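Local coordinates for protein V-type ATP synthase alpha chain (Nanoarchaeum equitans Kin4-M, PDB 5BN3) that binds ADP through a P-loop nucleotide-binding domain and belongs to the alpha/beta subunit family of rotary V-type complexes, at residues Tyr196-Ile201 with Phe429-Phe434; Ile209-Ala214 with Thr424-Val430; Ile417-Ile421 with Leu452-Ser456. All blocks are in the same frame, centred on the assembly; numbering follows the deposited sequence.

Interaction 1. Residues Tyr196-Ile201 with Phe429-Phe434; sequences YNYPFI and FVKKYF
The P199 ring overlaps one face of Y433: its CG sits 3.9 Å from the centroid of the Y433 ring in a CH-pi contact, 28° off the ring normal. With CG anti to the backbone N (chi1 175°), Y433 carries its ring off helix 427-437 so that this face meets the proline, while its edge is turned to the face of Y198. The two tyrosines form a T-shaped pair, centroids of the Y198 and Y433 rings 4.7 Å apart and planes at 65°. The CB of Y198 points off the helix, yet the far end of its ring comes back to it, and Y198 CZ reaches 3.3 Å from Y433 CE1. Through CB the proline meets the helix again, with P199 CB 3.8 Å from V430 CB and 4.1 Å from F434 CE2. I201 CD1 adds a looser touch on the F434 ring.

A turn earlier on the helix, F429 offers one face of its ring to the edge of Y196, and Y196 CD2 lies 3.6 Å from F429 CD2. Rings and aliphatic carbons make most of the fit; L503 of helix 503-523 also touches I201 and Y433. This is aromatic-proline packing of the loop between strand 192-193 and helix 205-210 on helix 427-437, within the C-terminal family region of V- and A-type subunits.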
# COMPACT_ATOMS: atom_id res chain seq x y z
N TYR A 196 -13.64 -36.83 16.76
CA TYR A 196 -13.71 -37.27 15.38
C TYR A 196 -13.52 -38.78 15.34
O TYR A 196 -12.94 -39.36 16.26
CB TYR A 196 -12.65 -36.56 14.54
CG TYR A 196 -12.94 -35.09 14.37
CD1 TYR A 196 -14.23 -34.64 14.10
CD2 TYR A 196 -11.93 -34.14 14.50
CE1 TYR A 196 -14.50 -33.30 13.94
CE2 TYR A 196 -12.20 -32.79 14.35
CZ TYR A 196 -13.49 -32.38 14.07
OH TYR A 196 -13.76 -31.04 13.92
N ASN A 197 -14.01 -39.40 14.28
CA ASN A 197 -14.25 -40.83 14.29
C ASN A 197 -13.97 -41.43 12.92
O ASN A 197 -13.39 -42.51 12.80
CB ASN A 197 -15.72 -41.05 14.65
CG ASN A 197 -16.08 -42.51 14.77
OD1 ASN A 197 -15.23 -43.36 15.01
ND2 ASN A 197 -17.37 -42.80 14.61
N TYR A 198 -14.38 -40.69 11.90
CA TYR A 198 -14.57 -41.25 10.58
C TYR A 198 -14.35 -40.16 9.54
O TYR A 198 -14.78 -39.02 9.73
CB TYR A 198 -16.01 -41.75 10.50
CG TYR A 198 -16.28 -42.80 9.46
CD1 TYR A 198 -16.12 -44.15 9.76
CD2 TYR A 198 -16.73 -42.45 8.20
CE1 TYR A 198 -16.39 -45.12 8.81
CE2 TYR A 198 -16.99 -43.42 7.25
CZ TYR A 198 -16.82 -44.75 7.56
OH TYR A 198 -17.09 -45.70 6.61
N PRO A 199 -13.67 -40.50 8.44
CA PRO A 199 -13.37 -39.48 7.42
C PRO A 199 -14.63 -39.01 6.69
O PRO A 199 -15.59 -39.77 6.58
CB PRO A 199 -12.45 -40.22 6.45
CG PRO A 199 -12.79 -41.67 6.63
CD PRO A 199 -13.12 -41.82 8.08
N PHE A 200 -14.61 -37.77 6.22
CA PHE A 200 -15.67 -37.25 5.38
C PHE A 200 -15.33 -37.59 3.93
O PHE A 200 -14.47 -36.96 3.32
CB PHE A 200 -15.79 -35.73 5.56
CG PHE A 200 -16.83 -35.08 4.70
CD1 PHE A 200 -18.17 -35.39 4.85
CD2 PHE A 200 -16.46 -34.14 3.74
CE1 PHE A 200 -19.13 -34.78 4.06
CE2 PHE A 200 -17.42 -33.52 2.95
CZ PHE A 200 -18.75 -33.84 3.10
N ILE A 201 -15.99 -38.61 3.39
CA ILE A 201 -15.72 -39.06 2.02
C ILE A 201 -16.54 -38.26 1.01
O ILE A 201 -17.77 -38.32 1.01
CB ILE A 201 -16.01 -40.57 1.85
CG1 ILE A 201 -15.25 -41.38 2.90
CG2 ILE A 201 -15.63 -41.02 0.45
CD1 ILE A 201 -13.74 -41.26 2.82
N PHE A 429 -7.05 -38.14 12.77
CA PHE A 429 -8.32 -38.72 13.20
C PHE A 429 -8.92 -39.67 12.16
O PHE A 429 -9.83 -40.44 12.48
CB PHE A 429 -9.33 -37.61 13.51
CG PHE A 429 -8.86 -36.63 14.55
CD1 PHE A 429 -8.77 -37.00 15.89
CD2 PHE A 429 -8.54 -35.33 14.20
CE1 PHE A 429 -8.35 -36.09 16.85
CE2 PHE A 429 -8.11 -34.42 15.16
CZ PHE A 429 -8.02 -34.80 16.48
N VAL A 430 -8.41 -39.63 10.94
CA VAL A 430 -8.98 -40.42 9.85
C VAL A 430 -8.02 -41.47 9.30
O VAL A 430 -8.43 -42.37 8.57
CB VAL A 430 -9.48 -39.52 8.69
CG1 VAL A 430 -10.36 -38.41 9.22
CG2 VAL A 430 -8.30 -38.93 7.93
N LYS A 431 -6.74 -41.35 9.65
CA LYS A 431 -5.74 -42.30 9.18
C LYS A 431 -6.02 -43.71 9.70
O LYS A 431 -5.66 -44.70 9.05
CB LYS A 431 -4.32 -41.86 9.57
CG LYS A 431 -4.03 -41.86 11.06
CD LYS A 431 -2.55 -41.60 11.33
CE LYS A 431 -2.26 -41.44 12.82
NZ LYS A 431 -0.84 -41.07 13.07
N LYS A 432 -6.66 -43.78 10.86
CA LYS A 432 -7.09 -45.05 11.44
C LYS A 432 -7.94 -45.81 10.44
O LYS A 432 -7.67 -46.96 10.13
CB LYS A 432 -7.93 -44.80 12.69
CG LYS A 432 -7.63 -43.50 13.42
CD LYS A 432 -8.87 -43.05 14.20
CE LYS A 432 -8.58 -41.87 15.10
NZ LYS A 432 -9.82 -41.36 15.74
N TYR A 433 -8.97 -45.13 9.93
CA TYR A 433 -9.91 -45.71 8.98
C TYR A 433 -9.21 -46.27 7.75
O TYR A 433 -9.51 -47.38 7.31
CB TYR A 433 -10.94 -44.67 8.56
CG TYR A 433 -11.89 -45.13 7.47
CD1 TYR A 433 -13.07 -45.79 7.79
CD2 TYR A 433 -11.60 -44.92 6.13
CE1 TYR A 433 -13.93 -46.21 6.81
CE2 TYR A 433 -12.47 -45.34 5.14
CZ TYR A 433 -13.63 -45.99 5.49
OH TYR A 433 -14.49 -46.42 4.51
N PHE A 434 -8.30 -45.49 7.18
CA PHE A 434 -7.62 -45.88 5.96
C PHE A 434 -6.64 -47.03 6.18
O PHE A 434 -6.52 -47.91 5.34
CB PHE A 434 -6.91 -44.68 5.32
CG PHE A 434 -7.85 -43.65 4.77
CD1 PHE A 434 -8.57 -43.90 3.61
CD2 PHE A 434 -8.02 -42.42 5.40
CE1 PHE A 434 -9.44 -42.95 3.09
CE2 PHE A 434 -8.88 -41.47 4.89
CZ PHE A 434 -9.59 -41.73 3.74

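Interaction 2. Residues Ile209-Ala214 with Thr424-Val430; sequences IMFPIA and TKQWEFV
An ST turn at T424-Q426 just precedes helix 427-437, and its side chains take hold of the backbone of P212-A214, just past helix 205-210. T424 OG1 is used twice: it donates a short bond of 2.5 Å to P212 O and accepts from Q426 N at 3.2 Å. Its hydroxyl lies anti to the backbone N (chi1 178°), which directs it to the carbonyl; it approaches from 33° out of the carbonyl plane. The methyl T424 CG2 packs meanwhile 3.8 Å from F211 CA.

The second bond runs the other way. A214 N gives its hydrogen to Q426 OE1 at 2.8 Å and 173°, close to linear and nearly along the C=O axis of the amide. Beyond CG the glutamine chain is extended and runs alongside I213, whose CB comes within 3.3 Å of Q426 OE1. Apolar contact fills in around these bonds: P212 CG meets the edge of the W427 indole, in its plane, 3.7 Å from W427 CE3. The V430 methyls divide between two residues, CG2 turned to P212 CG and CG1 to A214 CB.

R445 of helix 441-458 binds I209 O and M210 O and makes a cation-pi contact with W427, tying a third element to the same spot. The result is a buried polar tie between the P-loop nucleotide-binding domain and the ST turn just ahead of helix 427-437.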
# COMPACT_ATOMS: atom_id res chain seq x y z
N ILE A 209 -8.12 -38.33 -0.06
CA ILE A 209 -6.85 -38.92 0.33
C ILE A 209 -5.82 -37.88 0.76
O ILE A 209 -5.22 -37.99 1.83
CB ILE A 209 -6.25 -39.76 -0.82
CG1 ILE A 209 -7.25 -40.82 -1.28
CG2 ILE A 209 -4.96 -40.42 -0.38
CD1 ILE A 209 -7.62 -41.83 -0.21
N MET A 210 -5.63 -36.87 -0.08
CA MET A 210 -4.59 -35.87 0.17
C MET A 210 -4.90 -34.96 1.35
O MET A 210 -4.09 -34.84 2.26
CB MET A 210 -4.34 -35.05 -1.10
CG MET A 210 -3.94 -35.88 -2.31
SD MET A 210 -2.25 -36.52 -2.19
CE MET A 210 -2.57 -38.22 -1.74
N PHE A 211 -6.08 -34.34 1.35
CA PHE A 211 -6.43 -33.40 2.42
C PHE A 211 -7.80 -33.66 3.05
O PHE A 211 -8.63 -32.75 3.11
CB PHE A 211 -6.36 -31.96 1.90
CG PHE A 211 -5.08 -31.64 1.17
CD1 PHE A 211 -3.93 -31.34 1.87
CD2 PHE A 211 -5.04 -31.63 -0.22
CE1 PHE A 211 -2.74 -31.05 1.21
CE2 PHE A 211 -3.86 -31.34 -0.89
CZ PHE A 211 -2.71 -31.04 -0.17
N PRO A 212 -8.04 -34.88 3.55
CA PRO A 212 -9.38 -35.18 4.04
C PRO A 212 -9.68 -34.54 5.39
O PRO A 212 -8.77 -34.29 6.17
CB PRO A 212 -9.36 -36.71 4.21
CG PRO A 212 -7.94 -37.00 4.55
CD PRO A 212 -7.11 -36.01 3.75
N ILE A 213 -10.96 -34.26 5.65
CA ILE A 213 -11.40 -33.88 6.98
C ILE A 213 -12.27 -34.99 7.55
O ILE A 213 -12.68 -35.90 6.83
CB ILE A 213 -12.22 -32.57 6.97
CG1 ILE A 213 -13.45 -32.69 6.08
CG2 ILE A 213 -11.36 -31.42 6.51
CD1 ILE A 213 -14.33 -31.44 6.08
N ALA A 214 -12.57 -34.91 8.84
CA ALA A 214 -13.44 -35.89 9.47
C ALA A 214 -14.90 -35.45 9.36
O ALA A 214 -15.17 -34.26 9.13
CB ALA A 214 -13.06 -36.08 10.91
N THR A 424 -4.66 -30.32 5.81
CA THR A 424 -5.70 -30.75 6.73
C THR A 424 -5.08 -30.94 8.10
O THR A 424 -3.96 -31.42 8.22
CB THR A 424 -6.42 -32.04 6.26
OG1 THR A 424 -7.40 -32.42 7.23
CG2 THR A 424 -5.42 -33.18 6.08
N LYS A 425 -5.80 -30.52 9.14
CA LYS A 425 -5.33 -30.70 10.51
C LYS A 425 -5.99 -31.92 11.13
O LYS A 425 -5.85 -32.16 12.33
CB LYS A 425 -5.63 -29.45 11.35
CG LYS A 425 -4.93 -28.18 10.88
CD LYS A 425 -5.29 -27.00 11.77
CE LYS A 425 -4.87 -27.23 13.22
NZ LYS A 425 -3.39 -27.28 13.38
N GLN A 426 -6.69 -32.69 10.31
CA GLN A 426 -7.50 -33.80 10.82
C GLN A 426 -7.08 -35.17 10.28
O GLN A 426 -7.82 -36.14 10.43
CB GLN A 426 -8.99 -33.53 10.55
CG GLN A 426 -9.52 -32.30 11.28
CD GLN A 426 -10.97 -31.97 10.96
OE1 GLN A 426 -11.64 -32.70 10.23
NE2 GLN A 426 -11.46 -30.87 11.52
N TRP A 427 -5.90 -35.25 9.68
CA TRP A 427 -5.41 -36.54 9.20
C TRP A 427 -5.23 -37.56 10.32
O TRP A 427 -5.43 -38.75 10.11
CB TRP A 427 -4.09 -36.37 8.43
CG TRP A 427 -3.47 -37.68 8.03
CD1 TRP A 427 -2.34 -38.25 8.54
CD2 TRP A 427 -3.98 -38.60 7.05
NE1 TRP A 427 -2.10 -39.46 7.93
CE2 TRP A 427 -3.09 -39.70 7.01
CE3 TRP A 427 -5.09 -38.60 6.21
CZ2 TRP A 427 -3.28 -40.78 6.15
CZ3 TRP A 427 -5.27 -39.67 5.36
CH2 TRP A 427 -4.38 -40.75 5.34
N GLU A 428 -4.85 -37.09 11.51
CA GLU A 428 -4.62 -37.98 12.64
C GLU A 428 -5.89 -38.71 13.10
O GLU A 428 -5.81 -39.76 13.73
CB GLU A 428 -3.98 -37.23 13.82
CG GLU A 428 -4.83 -36.11 14.41
CD GLU A 428 -4.18 -35.46 15.61
OE1 GLU A 428 -4.14 -36.09 16.69
OE2 GLU A 428 -3.70 -34.31 15.48
N PHE A 429 -7.05 -38.14 12.77
CA PHE A 429 -8.32 -38.72 13.20
C PHE A 429 -8.92 -39.67 12.16
O PHE A 429 -9.83 -40.44 12.48
CB PHE A 429 -9.33 -37.61 13.51
CG PHE A 429 -8.86 -36.63 14.55
CD1 PHE A 429 -8.77 -37.00 15.89
CD2 PHE A 429 -8.54 -35.33 14.20
CE1 PHE A 429 -8.35 -36.09 16.85
CE2 PHE A 429 -8.11 -34.42 15.16
CZ PHE A 429 -8.02 -34.80 16.48
N VAL A 430 -8.41 -39.63 10.94
CA VAL A 430 -8.98 -40.42 9.85
C VAL A 430 -8.02 -41.47 9.30
O VAL A 430 -8.43 -42.37 8.57
CB VAL A 430 -9.48 -39.52 8.69
CG1 VAL A 430 -10.36 -38.41 9.22
CG2 VAL A 430 -8.30 -38.93 7.93

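Interaction 3. Residues Ile417-Ile421 with Leu452-Ser456; sequences INYLI and LKRES
One water is gripped by three groups where Y419 meets helix 441-458: it accepts from Y419 OH at 2.8 Å and donates both hydrogens, to L452 O at 2.7 Å and to E455 OE1 at 2.6 Å. The tyrosine hydroxyl is thus joined to the helix through solvent, with no direct hydrogen bond between the two segments. E455 OE2 forms a salt bridge with R485, which probably helps hold the carboxylate in place for the water.

Under this polar end the ring rests on L452. Y419 CG lies between the backbone N and the carbonyl carbon (chi1 44°), which carries the ring to L452. L452 CD1 lies over one face of Y419, 4.2 Å from the ring centroid and 20° off the normal, while L452 CB sits 3.7 Å from Y419 CE1. L420 reaches the next turn of the helix, putting its CD1 methyl 3.3 Å from S456 OG, and its other methyl skims K453, whose amine is engaged by D308 of the NEQ263 chain.

The loop has its own Asx turn. N418 OD1 accepts L420 N in the carbonyl plane and I421 N from above it. These two hydrogen bonds to N418 OD1 probably help set the bend from which Y419 and L420 project. L489 at the end of helix 472-489 touches both Y419 and L452. The arrangement is a water-bridged seam between an Asx-turn loop of the nucleotide-binding domain and the C-terminal helical bundle.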
# COMPACT_ATOMS: atom_id res chain seq x y z
N ILE A 417 -6.56 -27.66 -6.93
CA ILE A 417 -6.05 -27.66 -5.56
C ILE A 417 -4.53 -27.50 -5.53
O ILE A 417 -3.81 -28.31 -6.12
CB ILE A 417 -6.44 -28.96 -4.83
CG1 ILE A 417 -7.96 -29.05 -4.64
CG2 ILE A 417 -5.74 -29.05 -3.49
CD1 ILE A 417 -8.50 -28.10 -3.59
N ASN A 418 -4.05 -26.46 -4.85
CA ASN A 418 -2.62 -26.29 -4.61
C ASN A 418 -2.16 -27.29 -3.55
O ASN A 418 -2.39 -27.10 -2.36
CB ASN A 418 -2.35 -24.85 -4.14
CG ASN A 418 -0.86 -24.53 -4.03
OD1 ASN A 418 -0.07 -25.34 -3.56
ND2 ASN A 418 -0.49 -23.33 -4.46
N TYR A 419 -1.49 -28.35 -4.00
CA TYR A 419 -1.10 -29.46 -3.13
C TYR A 419 0.11 -29.16 -2.25
O TYR A 419 0.54 -30.02 -1.47
CB TYR A 419 -0.86 -30.73 -3.96
CG TYR A 419 -0.07 -30.50 -5.23
CD1 TYR A 419 1.30 -30.34 -5.19
CD2 TYR A 419 -0.71 -30.46 -6.46
CE1 TYR A 419 2.02 -30.14 -6.34
CE2 TYR A 419 0.01 -30.26 -7.62
CZ TYR A 419 1.37 -30.10 -7.55
OH TYR A 419 2.10 -29.90 -8.70
N LEU A 420 0.66 -27.96 -2.37
CA LEU A 420 1.78 -27.55 -1.53
C LEU A 420 1.32 -26.61 -0.42
O LEU A 420 1.89 -26.60 0.68
CB LEU A 420 2.86 -26.86 -2.37
CG LEU A 420 3.54 -27.72 -3.44
CD1 LEU A 420 4.68 -26.97 -4.11
CD2 LEU A 420 4.04 -29.01 -2.84
N ILE A 421 0.28 -25.84 -0.71
CA ILE A 421 -0.24 -24.84 0.21
C ILE A 421 -1.43 -25.37 1.02
O ILE A 421 -1.59 -25.04 2.20
CB ILE A 421 -0.64 -23.56 -0.57
CG1 ILE A 421 0.62 -22.85 -1.09
CG2 ILE A 421 -1.46 -22.63 0.28
CD1 ILE A 421 1.59 -22.47 -0.00
N LEU A 452 5.48 -34.93 -5.58
CA LEU A 452 4.95 -33.63 -5.99
C LEU A 452 5.84 -32.49 -5.48
O LEU A 452 6.03 -31.49 -6.17
CB LEU A 452 3.52 -33.46 -5.48
CG LEU A 452 2.48 -34.40 -6.10
CD1 LEU A 452 1.17 -34.35 -5.34
CD2 LEU A 452 2.26 -34.06 -7.55
N LYS A 453 6.38 -32.66 -4.27
CA LYS A 453 7.28 -31.67 -3.69
C LYS A 453 8.61 -31.63 -4.44
O LYS A 453 9.12 -30.56 -4.75
CB LYS A 453 7.51 -31.96 -2.20
CG LYS A 453 8.56 -31.08 -1.53
CD LYS A 453 8.17 -29.60 -1.55
CE LYS A 453 9.17 -28.76 -0.77
NZ LYS A 453 8.78 -27.32 -0.72
N ARG A 454 9.15 -32.81 -4.73
CA ARG A 454 10.42 -32.92 -5.43
C ARG A 454 10.31 -32.36 -6.85
O ARG A 454 11.21 -31.67 -7.32
CB ARG A 454 10.90 -34.38 -5.47
CG ARG A 454 12.32 -34.55 -5.99
CD ARG A 454 13.36 -34.18 -4.94
NE ARG A 454 14.71 -34.06 -5.48
CZ ARG A 454 15.31 -32.91 -5.73
NH1 ARG A 454 14.68 -31.77 -5.48
NH2 ARG A 454 16.54 -32.88 -6.22
N GLU A 455 9.21 -32.67 -7.52
CA GLU A 455 8.94 -32.11 -8.84
C GLU A 455 8.90 -30.58 -8.77
O GLU A 455 9.42 -29.90 -9.65
CB GLU A 455 7.61 -32.64 -9.39
CG GLU A 455 7.20 -32.02 -10.73
CD GLU A 455 5.85 -32.51 -11.23
OE1 GLU A 455 4.88 -32.49 -10.44
OE2 GLU A 455 5.76 -32.90 -12.41
N SER A 456 8.28 -30.06 -7.72
CA SER A 456 8.20 -28.62 -7.52
C SER A 456 9.59 -27.99 -7.36
O SER A 456 9.87 -26.94 -7.93
CB SER A 456 7.35 -28.31 -6.29
OG SER A 456 7.29 -26.92 -6.05
O HOH W 1 4.72 -30.91 -8.41

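Overall arrangement
Interactions 1 and 2 are neighbours, their centres 7 Å apart, and share F429 and V430 on helix 427-437. Their first segments also touch: F200 N lies 2.8 Å from I213 O, a probable hydrogen bond, and Y196 CG packs 3.6 Å from A214 CB. Interaction 3 lies about 17 Å from interaction 2 between centres and 23 Å from interaction 1, but F211 spans the shorter gap, with F211 CZ 3.7 Å from Y419 O. Interactions 2 and 3 join the nucleotide-binding domain to the C-terminal helices, and interaction 1 adds the loop ahead of helix 205-210. The Y419 side chain is about 14 Å from ADP, whose pocket includes Q491-F494, just beyond helix 472-489.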